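PDB 3GYC: putative glycoside hydrolase from Parabacteroides distasonis ATCC 8503, which is probably a glycoside hydrolase, a cellulase-like TIM-barrel enzyme thought to cleave glycosidic bonds in carbohydrate, though its substrate is not established. Local coordinates for residues Y51-R55 / D107-G111; T20-S25 / C349-F353; S15-I19 / W340-T345. One frame throughout, in Å; residues are numbered along the deposited sequence.

Interaction 1: Y51-R55 / D107-G111; sequences YNAIR and DIKVG
The backbone oxygen of Asn52, just ahead of strand 53-57, is approached by three groups at once. Lys109 N donates to Asn52 O at 3.1 Å, its nitrogen tilted 32° from the carbonyl plane; the CA-H of Ile108 points at the same oxygen, and Arg17 adds a hydrogen bond from NH1. This marks the start of the parallel pairing between the second and third strands of the TIM barrel, 53-57 and 109-113. From here the bonds alternate in the usual parallel way: Ile54 N reaches Lys109 O at 3.0 Å, and Gly111 N reaches Ile54 O at 2.9 Å. The segment axes run 4.6 Å apart at closest approach, with a twist of 21°.

Side chains divide between two faces. Ile54 and Val110 point outward to helices 39-48 and 95-105. Ile54 CG1, set beside its own backbone N (chi1 -52°), comes within 3.8 Å of the CG2 methyl of Ile108, and the two isoleucines cross obliquely; Val110 CG1 lies against Ile54 O. Ala53, Lys109 and Arg55 start out on the other face, Gly111 pairing with Arg55. The arginine stretches out from CG to NE, bringing NH1 into a salt bridge with Glu305 and NH2 into a hydrogen bond with Asn160, at the end of the barrel where TIM-barrel glycosidases carry their active sites.

Asp107 is the C-prime residue of the Schellman motif that ends helix 95-105, two residues ahead of strand 109-113; its positive phi turns the chain. Its carboxylate works in two directions: OD1 forms a salt bridge with Arg17 NH2, while OD2 takes a water at 2.8 Å whose oxygen also accepts from Asn52 ND2 at 3.1 Å. The amide's other end, Asn52 OD1, accepts from Ala18 N of strand 17-23.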
ATOM      1  N   TYR A  51      -1.734 -15.679  -2.355  1.00  9.35           N
ATOM      2  CA  TYR A  51      -1.869 -14.284  -2.760  1.00 11.15           C
ATOM      3  C   TYR A  51      -1.861 -14.246  -4.292  1.00 12.18           C
ATOM      4  O   TYR A  51      -1.156 -15.023  -4.931  1.00 14.43           O
ATOM      5  CB  TYR A  51      -0.725 -13.384  -2.189  1.00 11.14           C
ATOM      6  CG  TYR A  51      -0.786 -13.349  -0.697  1.00 10.51           C
ATOM      7  CD1 TYR A  51      -1.635 -12.483  -0.045  1.00 10.68           C
ATOM      8  CD2 TYR A  51      -0.054 -14.267   0.069  1.00 11.48           C
ATOM      9  CE1 TYR A  51      -1.770 -12.523   1.358  1.00  9.94           C
ATOM     10  CE2 TYR A  51      -0.173 -14.307   1.489  1.00 10.35           C
ATOM     11  CZ  TYR A  51      -1.023 -13.430   2.108  1.00 10.96           C
ATOM     12  OH  TYR A  51      -1.197 -13.486   3.484  1.00 10.87           O
ATOM     13  N   ASN A  52      -2.679 -13.376  -4.875  1.00 11.43           N
ATOM     14  CA  ASN A  52      -2.736 -13.215  -6.327  1.00 10.65           C
ATOM     15  C   ASN A  52      -2.697 -11.755  -6.797  1.00 10.09           C
ATOM     16  O   ASN A  52      -3.052 -11.446  -7.915  1.00  9.99           O
ATOM     17  CB  ASN A  52      -3.884 -14.014  -6.956  1.00 10.58           C
ATOM     18  CG  ASN A  52      -5.254 -13.629  -6.449  1.00  9.78           C
ATOM     19  OD1 ASN A  52      -5.392 -12.846  -5.488  1.00  9.62           O
ATOM     20  ND2 ASN A  52      -6.285 -14.145  -7.126  1.00  8.12           N
ATOM     21  N   ALA A  53      -2.222 -10.858  -5.929  1.00  9.75           N
ATOM     22  CA  ALA A  53      -2.018  -9.456  -6.293  1.00 10.99           C
ATOM     23  C   ALA A  53      -0.856  -8.892  -5.437  1.00 11.74           C
ATOM     24  O   ALA A  53      -0.599  -9.371  -4.331  1.00 13.51           O
ATOM     25  CB  ALA A  53      -3.326  -8.619  -6.088  1.00 10.45           C
ATOM     26  N   ILE A  54      -0.151  -7.903  -5.973  1.00 12.18           N
ATOM     27  CA  ILE A  54       0.951  -7.228  -5.299  1.00 11.52           C
ATOM     28  C   ILE A  54       0.831  -5.735  -5.586  1.00 12.20           C
ATOM     29  O   ILE A  54       0.457  -5.346  -6.678  1.00 12.79           O
ATOM     30  CB  ILE A  54       2.316  -7.720  -5.846  1.00 11.14           C
ATOM     31  CG1 ILE A  54       2.404  -9.253  -5.819  1.00 11.82           C
ATOM     32  CG2 ILE A  54       3.454  -7.136  -5.087  1.00  9.95           C
ATOM     33  CD1 ILE A  54       3.659  -9.861  -6.591  1.00 11.60           C
ATOM     34  N   ARG A  55       1.104  -4.920  -4.588  1.00 11.47           N
ATOM     35  CA  ARG A  55       1.170  -3.471  -4.734  1.00 12.14           C
ATOM     36  C   ARG A  55       2.660  -3.088  -4.729  1.00 10.48           C
ATOM     37  O   ARG A  55       3.385  -3.422  -3.797  1.00 10.50           O
ATOM     38  CB  ARG A  55       0.435  -2.810  -3.578  1.00 10.94           C
ATOM     39  CG  ARG A  55       0.599  -1.333  -3.521  1.00 11.87           C
ATOM     40  CD  ARG A  55       0.087  -0.790  -2.294  1.00 14.28           C
ATOM     41  NE  ARG A  55       0.308   0.634  -2.197  1.00 16.88           N
ATOM     42  CZ  ARG A  55       0.622   1.274  -1.075  1.00 18.52           C
ATOM     43  NH1 ARG A  55       0.823   0.599   0.066  1.00 19.17           N
ATOM     44  NH2 ARG A  55       0.822   2.582  -1.103  1.00 19.69           N
ATOM     45  N   ASP A 107      -0.666 -15.243 -13.245  1.00 17.82           N
ATOM     46  CA  ASP A 107      -1.964 -14.560 -13.008  1.00 18.54           C
ATOM     47  C   ASP A 107      -1.989 -13.746 -11.718  1.00 16.62           C
ATOM     48  O   ASP A 107      -2.948 -13.809 -10.966  1.00 17.25           O
ATOM     49  CB  ASP A 107      -3.179 -15.521 -13.027  1.00 21.18           C
ATOM     50  CG  ASP A 107      -4.544 -14.769 -12.811  1.00 24.44           C
ATOM     51  OD1 ASP A 107      -4.666 -13.543 -13.175  1.00 27.41           O
ATOM     52  OD2 ASP A 107      -5.501 -15.384 -12.258  1.00 24.54           O
ATOM     53  N   ILE A 108      -0.920 -13.025 -11.437  1.00 14.20           N
ATOM     54  CA  ILE A 108      -0.848 -12.133 -10.287  1.00 12.24           C
ATOM     55  C   ILE A 108      -1.054 -10.749 -10.923  1.00 14.59           C
ATOM     56  O   ILE A 108      -0.401 -10.412 -11.937  1.00 15.30           O
ATOM     57  CB  ILE A 108       0.520 -12.201  -9.589  1.00 11.74           C
ATOM     58  CG1 ILE A 108       0.680 -13.543  -8.850  1.00 11.35           C
ATOM     59  CG2 ILE A 108       0.658 -11.131  -8.571  1.00 13.53           C
ATOM     60  CD1 ILE A 108       2.096 -13.888  -8.488  1.00 10.37           C
ATOM     61  N   LYS A 109      -1.991  -9.988 -10.382  1.00 12.75           N
ATOM     62  CA  LYS A 109      -2.284  -8.638 -10.844  1.00 15.27           C
ATOM     63  C   LYS A 109      -1.507  -7.654  -9.954  1.00 12.96           C
ATOM     64  O   LYS A 109      -1.190  -7.946  -8.808  1.00 12.05           O
ATOM     65  CB  LYS A 109      -3.797  -8.334 -10.840  1.00 17.68           C
ATOM     66  CG  LYS A 109      -4.484  -8.325 -12.225  1.00 22.67           C
ATOM     67  CD  LYS A 109      -4.724  -9.588 -12.857  1.00 23.40           C
ATOM     68  CE  LYS A 109      -5.250  -9.419 -14.322  1.00 24.07           C
ATOM     69  NZ  LYS A 109      -6.628  -8.868 -14.611  1.00 25.62           N
ATOM     70  N   VAL A 110      -1.156  -6.512 -10.516  1.00 11.40           N
ATOM     71  CA  VAL A 110      -0.295  -5.549  -9.816  1.00 12.11           C
ATOM     72  C   VAL A 110      -0.869  -4.142  -9.718  1.00 11.16           C
ATOM     73  O   VAL A 110      -1.191  -3.513 -10.714  1.00 12.95           O
ATOM     74  CB  VAL A 110       1.122  -5.478 -10.489  1.00 11.78           C
ATOM     75  CG1 VAL A 110       2.007  -4.508  -9.714  1.00 12.15           C
ATOM     76  CG2 VAL A 110       1.717  -6.908 -10.557  1.00 11.18           C
ATOM     77  N   GLY A 111      -0.964  -3.650  -8.495  1.00  9.54           N
ATOM     78  CA  GLY A 111      -1.335  -2.285  -8.255  1.00 10.53           C
ATOM     79  C   GLY A 111      -0.061  -1.450  -8.200  1.00 11.01           C
ATOM     80  O   GLY A 111       0.899  -1.812  -7.505  1.00  9.18           O
TER
HETATM   81  O   HOH W   1      -5.286 -15.787  -9.541  1.00 19.27           O

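Interaction 2: T20-S25 / C349-F353; sequences TMWDFS and CGPQF. With EDO (1,2-ethanediol), chain C.
Two side-chain donors from strand 17-23, Thr20 OG1 and Trp22 NE1, converge on the backbone oxygen of Cys349. The hydroxyl of Thr20 gives to Cys349 O at 2.7 Å, and the indole NE1 of Trp22 gives to the same oxygen at 3.0 Å. The acceptor lies at the ring edge, 5° out of the indole plane, though the bond is bent, its N-H...O angle 151°. With OG1 swung away from the threonine's own nitrogen (chi1 -178°), the hydroxyl faces the loop and also comes close to Cys349 CB, 3.1 Å away. Both bonds hold a loop with no regular structure beyond a type I turn from Gly350 to Phe353.

Water adds further links. One molecule accepts from Cys349 N at 3.0 Å and lies against Thr20 OG1 and Met21 O, bridging loop and strand; another accepts from Gln352 NE2 and donates to Asp23 OD1 at 2.7 Å. Asp23 itself is a capping residue: its OD2 takes both Ser25 N and Ser25 OG, the hydroxyl at 2.6 Å through the syn lone pair, at the start of helix 25-28.

The apolar part is small. Trp22 CZ2 lies 4.1 Å from Pro351 CD, indole and pyrrolidine crossing at about a right angle. A leucine in place of Trp22 would probably cost Cys349 O its indole donor, leaving the Thr20 hydroxyl to hold it, and open a gap beside Pro351.

Tyr36 meets the indole edge-to-face and bonds Gln352 OE1. Val42 and Leu43 of helix 39-48, Ile54 of strand 53-57 and Trp357 of helix 354-357 close on Trp22.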
ATOM      1  N   THR A  20      -0.618  -8.236  -1.461  1.00 12.26           N
ATOM      2  CA  THR A  20       0.447  -7.898  -0.560  1.00 12.68           C
ATOM      3  C   THR A  20       1.255  -6.670  -1.099  1.00 13.51           C
ATOM      4  O   THR A  20       1.435  -6.547  -2.286  1.00 13.48           O
ATOM      5  CB  THR A  20       1.417  -9.049  -0.340  1.00 13.05           C
ATOM      6  OG1 THR A  20       2.378  -8.603   0.591  1.00 16.81           O
ATOM      7  CG2 THR A  20       2.193  -9.442  -1.621  1.00  9.83           C
HETATM    8  N   MSE A  21       1.656  -5.789  -0.192  1.00 13.35           N
HETATM    9  CA  MSE A  21       2.529  -4.658  -0.492  1.00 13.28           C
HETATM   10  C   MSE A  21       3.994  -5.112  -0.518  1.00 12.34           C
HETATM   11  O   MSE A  21       4.522  -5.575   0.521  1.00 12.82           O
HETATM   12  CB  MSE A  21       2.401  -3.592   0.580  1.00 12.69           C
HETATM   13  CG  MSE A  21       3.349  -2.436   0.345  1.00 12.80           C
HETATM   14 SE   MSE A  21       3.526  -1.394   1.918  0.75  9.28          SE
HETATM   15  CE  MSE A  21       4.657  -2.617   2.946  1.00 12.08           C
ATOM     16  N   TRP A  22       4.599  -5.092  -1.711  1.00 12.36           N
ATOM     17  CA  TRP A  22       6.044  -5.298  -1.870  1.00 12.14           C
ATOM     18  C   TRP A  22       6.785  -3.975  -2.122  1.00 12.83           C
ATOM     19  O   TRP A  22       8.012  -3.969  -2.348  1.00 12.96           O
ATOM     20  CB  TRP A  22       6.336  -6.364  -2.910  1.00 11.89           C
ATOM     21  CG  TRP A  22       6.191  -7.791  -2.382  1.00 11.80           C
ATOM     22  CD1 TRP A  22       5.680  -8.171  -1.185  1.00 12.27           C
ATOM     23  CD2 TRP A  22       6.451  -9.031  -3.103  1.00 11.48           C
ATOM     24  NE1 TRP A  22       5.692  -9.561  -1.059  1.00 11.03           N
ATOM     25  CE2 TRP A  22       6.181 -10.098  -2.215  1.00 11.35           C
ATOM     26  CE3 TRP A  22       7.010  -9.325  -4.337  1.00 12.29           C
ATOM     27  CZ2 TRP A  22       6.352 -11.419  -2.569  1.00 11.48           C
ATOM     28  CZ3 TRP A  22       7.182 -10.619  -4.677  1.00 13.29           C
ATOM     29  CH2 TRP A  22       6.849 -11.660  -3.803  1.00 11.36           C
ATOM     30  N   ASP A  23       6.028  -2.873  -2.038  1.00 11.98           N
ATOM     31  CA  ASP A  23       6.541  -1.507  -1.972  1.00 12.13           C
ATOM     32  C   ASP A  23       7.740  -1.259  -2.920  1.00 11.97           C
ATOM     33  O   ASP A  23       7.634  -1.489  -4.111  1.00 12.00           O
ATOM     34  CB  ASP A  23       6.845  -1.165  -0.491  1.00 10.73           C
ATOM     35  CG  ASP A  23       7.763  -2.234   0.198  1.00 13.80           C
ATOM     36  OD1 ASP A  23       7.219  -3.281   0.655  1.00 13.64           O
ATOM     37  OD2 ASP A  23       9.012  -2.061   0.222  1.00 12.00           O
ATOM     38  N   PHE A  24       8.855  -0.789  -2.379  1.00 11.56           N
ATOM     39  CA  PHE A  24      10.083  -0.589  -3.149  1.00 12.57           C
ATOM     40  C   PHE A  24      11.087  -1.720  -2.834  1.00 14.23           C
ATOM     41  O   PHE A  24      12.164  -1.791  -3.428  1.00 14.73           O
ATOM     42  CB  PHE A  24      10.648   0.828  -2.905  1.00 11.35           C
ATOM     43  CG  PHE A  24      10.503   1.333  -1.495  1.00 13.41           C
ATOM     44  CD1 PHE A  24      11.502   1.099  -0.544  1.00 15.41           C
ATOM     45  CD2 PHE A  24       9.389   2.063  -1.116  1.00 12.63           C
ATOM     46  CE1 PHE A  24      11.354   1.611   0.785  1.00 15.63           C
ATOM     47  CE2 PHE A  24       9.252   2.560   0.181  1.00 13.66           C
ATOM     48  CZ  PHE A  24      10.240   2.322   1.122  1.00 15.14           C
ATOM     49  N   SER A  25      10.695  -2.676  -1.962  1.00 11.82           N
ATOM     50  CA  SER A  25      11.571  -3.788  -1.646  1.00  9.93           C
ATOM     51  C   SER A  25      11.804  -4.749  -2.844  1.00 10.07           C
ATOM     52  O   SER A  25      12.877  -5.317  -2.972  1.00  9.07           O
ATOM     53  CB  SER A  25      11.049  -4.551  -0.437  1.00 10.65           C
ATOM     54  OG  SER A  25      10.951  -3.751   0.731  1.00  9.67           O
ATOM     55  N   CYS A 349       3.994  -8.950   4.716  1.00 11.25           N
ATOM     56  CA  CYS A 349       3.731 -10.090   3.912  1.00 11.07           C
ATOM     57  C   CYS A 349       4.744 -10.222   2.759  1.00 11.00           C
ATOM     58  O   CYS A 349       4.381 -10.182   1.573  1.00 13.10           O
ATOM     59  CB  CYS A 349       2.315  -9.997   3.389  1.00 12.86           C
ATOM     60  SG  CYS A 349       1.732 -11.563   2.780  1.00 15.43           S
ATOM     61  N   GLY A 350       5.981 -10.475   3.140  1.00 11.13           N
ATOM     62  CA  GLY A 350       7.081 -10.631   2.203  1.00 13.03           C
ATOM     63  C   GLY A 350       8.226 -11.426   2.798  1.00 13.41           C
ATOM     64  O   GLY A 350       8.313 -11.582   4.013  1.00 11.24           O
ATOM     65  N   PRO A 351       9.163 -11.866   1.943  1.00 12.57           N
ATOM     66  CA  PRO A 351      10.204 -12.788   2.364  1.00 13.07           C
ATOM     67  C   PRO A 351      11.251 -12.254   3.360  1.00 14.37           C
ATOM     68  O   PRO A 351      11.878 -13.061   4.052  1.00 15.84           O
ATOM     69  CB  PRO A 351      10.797 -13.264   1.030  1.00 14.01           C
ATOM     70  CG  PRO A 351      10.427 -12.253   0.051  1.00 12.23           C
ATOM     71  CD  PRO A 351       9.138 -11.695   0.471  1.00 13.00           C
ATOM     72  N   GLN A 352      11.367 -10.945   3.545  1.00 11.93           N
ATOM     73  CA  GLN A 352      12.276 -10.428   4.560  1.00 12.83           C
ATOM     74  C   GLN A 352      11.700 -10.416   5.993  1.00 12.88           C
ATOM     75  O   GLN A 352      12.394 -10.036   6.918  1.00 14.23           O
ATOM     76  CB  GLN A 352      12.788  -9.018   4.202  1.00 11.60           C
ATOM     77  CG  GLN A 352      11.825  -7.808   4.417  1.00 11.42           C
ATOM     78  CD  GLN A 352      10.809  -7.543   3.332  1.00 12.64           C
ATOM     79  OE1 GLN A 352      10.151  -8.462   2.770  1.00 12.95           O
ATOM     80  NE2 GLN A 352      10.659  -6.251   3.013  1.00 11.87           N
ATOM     81  N   PHE A 353      10.424 -10.765   6.163  1.00 11.52           N
ATOM     82  CA  PHE A 353       9.787 -10.838   7.485  1.00 11.61           C
ATOM     83  C   PHE A 353       9.557 -12.326   7.695  1.00 12.30           C
ATOM     84  O   PHE A 353       8.452 -12.830   7.523  1.00 12.40           O
ATOM     85  CB  PHE A 353       8.496 -10.013   7.530  1.00 10.54           C
ATOM     86  CG  PHE A 353       8.703  -8.570   7.241  1.00 10.04           C
ATOM     87  CD1 PHE A 353       9.292  -7.744   8.201  1.00 12.09           C
ATOM     88  CD2 PHE A 353       8.329  -8.015   6.001  1.00 10.15           C
ATOM     89  CE1 PHE A 353       9.495  -6.402   7.948  1.00 11.04           C
ATOM     90  CE2 PHE A 353       8.539  -6.675   5.731  1.00 10.24           C
ATOM     91  CZ  PHE A 353       9.125  -5.866   6.708  1.00 10.49           C
TER
HETATM   92  C1  EDO C   1      14.802 -11.494   8.777  1.00 35.97           C
HETATM   93  O1  EDO C   1      15.687 -12.114   9.780  1.00 32.88           O
HETATM   94  C2  EDO C   1      15.491 -10.837   7.584  1.00 37.93           C
HETATM   95  O2  EDO C   1      15.443  -9.394   7.602  1.00 38.90           O
HETATM   96  O   HOH W   2       3.442  -6.682   2.896  1.00 17.20           O
HETATM   97  O   HOH W   3       8.197  -5.681   1.420  1.00 12.21           O

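Interaction 3: S15-I19 / W340-T345; sequences SPRAI and WVGVAT
Pro16 CG rests 3.8 Å from the backbone oxygen of Trp340, while the indole of that tryptophan turns off the other way. At its edge, in the ring plane, lies Gly342 O; NE1 bonds Thr303 OG1, and the ring packs among Ile287, Met290 and Ala291 of helix 276-297 and Ala334 of helix 321-337. The guanidinium of Arg17 also leads away from 340-345, its NE bonded to O of the C-terminal residue Leu393.

Between the backbones three bonds set the pairing. Arg17 N gives to Val341 O at 2.9 Å, nearly straight at 168°, just where the chain of 340-345 turns a corner. Val343 N then gives to Arg17 O at 3.1 Å, and Ile19 N to Val343 O at 3.0 Å, the last donor standing well above the carbonyl plane, 46° out of it. This parallel seam joins the first strand to the eighth, the step that closes the eight-stranded TIM barrel.

Ala18 and Val343 share one face, where Ile370 of helix 360-371 packs on both. Ile19 sends its CG1 away from its own nitrogen (chi1 -168°), which places CG2 against the Val343 carbonyl, 3.6 Å from Val343 C. Past it the strands part. Ala344 CA still points a hydrogen at Ile19 O, with Ala344 CB close by, but the next amide has moved off: Thr345 N sits 4.4 Å from Ile19 O. A water fills the interval, donating to Ile19 O and accepting from Thr345 N at 2.9 Å.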
ATOM      1  N   SER A  15     -14.422 -12.534  -7.764  1.00 19.29           N
ATOM      2  CA  SER A  15     -13.712 -12.791  -6.516  1.00 19.55           C
ATOM      3  C   SER A  15     -12.755 -11.665  -6.148  1.00 16.90           C
ATOM      4  O   SER A  15     -12.064 -11.112  -7.010  1.00 15.94           O
ATOM      5  CB  SER A  15     -12.908 -14.081  -6.628  1.00 20.77           C
ATOM      6  OG  SER A  15     -13.782 -15.190  -6.598  1.00 23.60           O
ATOM      7  N   PRO A  16     -12.710 -11.307  -4.864  1.00 14.65           N
ATOM      8  CA  PRO A  16     -11.695 -10.386  -4.463  1.00 12.40           C
ATOM      9  C   PRO A  16     -10.297 -10.986  -4.657  1.00 10.76           C
ATOM     10  O   PRO A  16     -10.134 -12.178  -4.716  1.00 12.59           O
ATOM     11  CB  PRO A  16     -11.947 -10.225  -2.958  1.00 12.56           C
ATOM     12  CG  PRO A  16     -13.357 -10.450  -2.792  1.00 13.10           C
ATOM     13  CD  PRO A  16     -13.742 -11.464  -3.841  1.00 13.09           C
ATOM     14  N   ARG A  17      -9.293 -10.133  -4.705  1.00 12.19           N
ATOM     15  CA  ARG A  17      -7.914 -10.563  -4.746  1.00 13.17           C
ATOM     16  C   ARG A  17      -7.217 -10.415  -3.388  1.00 12.57           C
ATOM     17  O   ARG A  17      -7.471  -9.474  -2.625  1.00 12.32           O
ATOM     18  CB  ARG A  17      -7.130  -9.833  -5.843  1.00 14.21           C
ATOM     19  CG  ARG A  17      -7.608 -10.212  -7.171  1.00 16.64           C
ATOM     20  CD  ARG A  17      -6.496 -10.548  -8.096  1.00 17.41           C
ATOM     21  NE  ARG A  17      -6.981 -11.029  -9.370  1.00 17.96           N
ATOM     22  CZ  ARG A  17      -6.244 -11.740 -10.226  1.00 19.30           C
ATOM     23  NH1 ARG A  17      -4.987 -12.089  -9.930  1.00 17.99           N
ATOM     24  NH2 ARG A  17      -6.766 -12.106 -11.377  1.00 19.02           N
ATOM     25  N   ALA A  18      -6.372 -11.393  -3.072  1.00 11.99           N
ATOM     26  CA  ALA A  18      -5.565 -11.366  -1.858  1.00 11.01           C
ATOM     27  C   ALA A  18      -4.248 -10.712  -2.286  1.00 11.62           C
ATOM     28  O   ALA A  18      -3.471 -11.248  -3.103  1.00 10.43           O
ATOM     29  CB  ALA A  18      -5.342 -12.764  -1.268  1.00 10.10           C
ATOM     30  N   ILE A  19      -4.028  -9.540  -1.728  1.00 11.64           N
ATOM     31  CA  ILE A  19      -2.917  -8.637  -2.113  1.00 10.95           C
ATOM     32  C   ILE A  19      -1.854  -8.490  -1.036  1.00 12.48           C
ATOM     33  O   ILE A  19      -2.124  -8.669   0.145  1.00  9.76           O
ATOM     34  CB  ILE A  19      -3.508  -7.231  -2.574  1.00 11.93           C
ATOM     35  CG1 ILE A  19      -2.476  -6.348  -3.265  1.00 11.69           C
ATOM     36  CG2 ILE A  19      -4.163  -6.430  -1.408  1.00 10.43           C
ATOM     37  CD1 ILE A  19      -3.139  -5.125  -4.044  1.00 12.20           C
ATOM     38  N   TRP A 340     -14.480  -4.816   0.283  1.00 13.08           N
ATOM     39  CA  TRP A 340     -13.091  -4.890  -0.150  1.00 13.59           C
ATOM     40  C   TRP A 340     -12.913  -5.763  -1.388  1.00 14.04           C
ATOM     41  O   TRP A 340     -13.419  -6.866  -1.439  1.00 14.70           O
ATOM     42  CB  TRP A 340     -12.199  -5.398   0.990  1.00 13.70           C
ATOM     43  CG  TRP A 340     -11.601  -4.330   1.899  1.00 12.67           C
ATOM     44  CD1 TRP A 340     -10.357  -3.830   1.789  1.00 12.38           C
ATOM     45  CD2 TRP A 340     -12.184  -3.710   3.052  1.00 12.66           C
ATOM     46  NE1 TRP A 340     -10.120  -2.910   2.751  1.00 12.91           N
ATOM     47  CE2 TRP A 340     -11.223  -2.815   3.558  1.00 12.97           C
ATOM     48  CE3 TRP A 340     -13.426  -3.807   3.699  1.00 12.83           C
ATOM     49  CZ2 TRP A 340     -11.449  -2.028   4.667  1.00 12.64           C
ATOM     50  CZ3 TRP A 340     -13.648  -3.029   4.817  1.00 12.45           C
ATOM     51  CH2 TRP A 340     -12.672  -2.139   5.286  1.00 13.04           C
ATOM     52  N   VAL A 341     -12.230  -5.237  -2.395  1.00 15.24           N
ATOM     53  CA  VAL A 341     -11.909  -5.976  -3.622  1.00 15.40           C
ATOM     54  C   VAL A 341     -10.458  -6.470  -3.606  1.00 14.28           C
ATOM     55  O   VAL A 341     -10.082  -7.344  -4.381  1.00 15.82           O
ATOM     56  CB  VAL A 341     -12.176  -5.105  -4.906  1.00 16.54           C
ATOM     57  CG1 VAL A 341     -13.676  -4.754  -5.014  1.00 16.29           C
ATOM     58  CG2 VAL A 341     -11.341  -3.850  -4.896  1.00 17.52           C
ATOM     59  N   GLY A 342      -9.664  -5.899  -2.708  1.00 14.35           N
ATOM     60  CA  GLY A 342      -8.278  -6.264  -2.488  1.00 15.95           C
ATOM     61  C   GLY A 342      -7.987  -6.209  -0.994  1.00 14.96           C
ATOM     62  O   GLY A 342      -8.072  -5.146  -0.379  1.00 17.54           O
ATOM     63  N   VAL A 343      -7.632  -7.348  -0.400  1.00 13.55           N
ATOM     64  CA  VAL A 343      -7.364  -7.412   1.019  1.00 11.21           C
ATOM     65  C   VAL A 343      -6.000  -8.020   1.300  1.00 11.16           C
ATOM     66  O   VAL A 343      -5.692  -9.012   0.715  1.00 11.65           O
ATOM     67  CB  VAL A 343      -8.437  -8.260   1.731  1.00 11.38           C
ATOM     68  CG1 VAL A 343      -8.226  -8.196   3.256  1.00  9.44           C
ATOM     69  CG2 VAL A 343      -9.821  -7.811   1.341  1.00 10.58           C
ATOM     70  N   ALA A 344      -5.162  -7.350   2.126  1.00 10.14           N
ATOM     71  CA  ALA A 344      -3.869  -7.842   2.563  1.00  9.48           C
ATOM     72  C   ALA A 344      -4.074  -8.396   3.975  1.00 11.13           C
ATOM     73  O   ALA A 344      -4.997  -7.976   4.675  1.00 11.77           O
ATOM     74  CB  ALA A 344      -2.840  -6.733   2.605  1.00 11.54           C
ATOM     75  N   THR A 345      -3.239  -9.343   4.359  1.00 11.14           N
ATOM     76  CA  THR A 345      -3.262  -9.918   5.702  1.00 12.67           C
ATOM     77  C   THR A 345      -2.378  -9.059   6.588  1.00 13.17           C
ATOM     78  O   THR A 345      -2.636  -8.954   7.791  1.00 14.72           O
ATOM     79  CB  THR A 345      -2.771 -11.371   5.703  1.00 12.83           C
ATOM     80  OG1 THR A 345      -1.460 -11.415   5.134  1.00 12.24           O
ATOM     81  CG2 THR A 345      -3.748 -12.272   4.923  1.00 11.84           C
TER
HETATM   82  O   HOH W   4      -0.999  -9.548   2.540  1.00 12.22           O

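How the interactions relate
The three contacts follow one arc of the barrel wall. Interactions 2 and 3 share strand 17-23, their centres about 16 Å apart: interaction 3 grips its beginning, interaction 2 its far end. Interaction 1 stands on the neighbouring strand 53-57, tied to interaction 2 by Arg55 N to Thr20 O, 2.8 Å, and by Trp22 N to Arg55 O, 2.9 Å. Tyr51 reaches over the first strand to both others: its OH lies 2.7 Å from Thr345 OG1 of interaction 3, and its CZ 3.4 Å from Cys349 SG of interaction 2. Arg55 and the loop after Asp23 lie toward the barrel end that probably holds the sugar site.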